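Local coordinates for cobalamin (Vitamin B12) biosynthesis CbiX protein (PDB 3LYH) that belongs to the CbiX family linked to cobalamin biosynthesis and probably acts as a metal-binding lyase, at the interface of chains A and B. Coordinates in Å, arbitrary orientation; residue numbers count along the deposited sequence, not the author numbering. Chains: chain A/B, Cobalamin (Vitamin B12) biosynthesis CbiX protein.

The interface of chains A and B. Residues chain A 112, 115-116, 119; chain B 106, 108-109.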
# COMPACT_ATOMS: atom_id res chain seq x y z
N ALA A 112 -2.69 -9.98 -4.94
CA ALA A 112 -1.37 -9.62 -5.38
C ALA A 112 -0.32 -9.91 -4.30
O ALA A 112 0.78 -10.41 -4.58
CB ALA A 112 -1.34 -8.12 -5.79
N ASP A 115 0.59 -13.49 -4.29
CA ASP A 115 1.48 -13.77 -5.42
C ASP A 115 2.91 -13.33 -5.14
O ASP A 115 3.89 -14.03 -5.49
CB ASP A 115 0.99 -13.08 -6.73
CG ASP A 115 -0.38 -13.60 -7.23
OD1 ASP A 115 -0.77 -14.73 -6.89
OD2 ASP A 115 -1.07 -12.84 -7.98
N VAL A 116 3.07 -12.17 -4.50
CA VAL A 116 4.38 -11.69 -4.15
C VAL A 116 5.03 -12.60 -3.11
O VAL A 116 6.24 -12.90 -3.19
CB VAL A 116 4.31 -10.22 -3.66
CG1 VAL A 116 5.64 -9.79 -3.10
CG2 VAL A 116 3.89 -9.27 -4.85
N GLU A 119 6.41 -15.67 -4.69
CA GLU A 119 7.69 -15.31 -5.32
C GLU A 119 8.82 -15.26 -4.31
O GLU A 119 9.93 -15.79 -4.57
CB GLU A 119 7.60 -13.96 -6.04
CG GLU A 119 6.99 -13.94 -7.38
CD GLU A 119 7.04 -12.54 -8.02
OE1 GLU A 119 7.81 -11.68 -7.57
OE2 GLU A 119 6.29 -12.31 -8.98
N ASN B 106 7.41 -4.52 -6.06
CA ASN B 106 7.11 -5.65 -6.92
C ASN B 106 6.23 -5.15 -8.06
O ASN B 106 5.23 -4.46 -7.82
CB ASN B 106 6.44 -6.77 -6.13
CG ASN B 106 6.47 -8.10 -6.87
OD1 ASN B 106 5.82 -8.23 -7.93
ND2 ASN B 106 7.24 -9.04 -6.37
N ARG B 108 4.02 -6.68 -9.62
CA ARG B 108 2.68 -7.18 -9.44
C ARG B 108 1.73 -6.15 -8.84
O ARG B 108 0.54 -6.13 -9.15
CB ARG B 108 2.66 -8.46 -8.61
CG ARG B 108 3.27 -9.66 -9.39
CD ARG B 108 3.32 -10.84 -8.44
NE ARG B 108 3.85 -12.02 -9.12
CZ ARG B 108 3.15 -12.80 -9.94
NH1 ARG B 108 1.87 -12.56 -10.22
NH2 ARG B 108 3.75 -13.85 -10.49
N LEU B 109 2.25 -5.33 -7.94
CA LEU B 109 1.39 -4.28 -7.33
C LEU B 109 0.93 -3.22 -8.33
O LEU B 109 -0.24 -2.80 -8.30
CB LEU B 109 2.05 -3.65 -6.10
CG LEU B 109 1.78 -4.31 -4.75
CD1 LEU B 109 0.38 -4.17 -4.26
CD2 LEU B 109 2.18 -5.83 -4.70
O HOH W 1 7.07 -9.71 -9.81
O HOH W 2 -0.24 -10.54 -8.76
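A:Glu119 approaches B:Asn106 and B:Arg108 from the opposite direction, its carboxylate shared between an amide and a guanidinium group, a worked example of how a contact between two copies can fix one acid through both of its oxygens. The amide nitrogen ND2 of B:Asn106 donates to OE1 of A:Glu119 over 3.0 Å; the bond is nearly straight (169° at H) and lies in the amide plane, yet reaches the oxygen from above the carboxylate plane. B:Arg108 adds a salt bridge and hydrogen bond from NE to A:Glu119 OE2 at 2.5 Å, again close to the plane of the donor but tilted from that of the acid, the two planes standing 60° apart. The arginine chain, extended from CG to NE, carries NE to this oxygen, while NH2 adds a weak bond to it. B:Asn106 is held in turn: its OD1 accepts the backbone N of B:Arg108 at 2.9 Å, on a lone pair, capping the first turn of the helix and leaving ND2 turned to the acid.

Packing is tightest beneath this polar pair. A chi1 of 171° puts CG1 of A:Val116 anti to the backbone N and leaves CG2 anti to the carbonyl carbon, where it meets the amide carbon CG of B:Asn106 at 3.5 Å and CD2 of B:Leu109 at 3.8 Å. Against this dry valine patch, the flanks are bridged by water. At the carboxylate end, water 1 joins A:Glu119 OE2 to B:Asn106 OD1. The side towards A:Asp115 is looser: its side chain crosses that of B:Arg108 at about a right angle, and OD2 stays 3.7 Å from NH1, a long salt bridge. Water 2 joins A:Asp115 OD2 (2.6 Å) to B:Arg108 NH1 (3.3 Å).

A:Ala112 to A:Glu119 belong to the C-terminal helix 107-123 of chain A, which meets the loop residue B:Asn106 and the start of helix 107-125 in chain B; two-fold symmetry repeats the contact with the chains exchanged, though the structure alone does not show whether this pairing is the biological one.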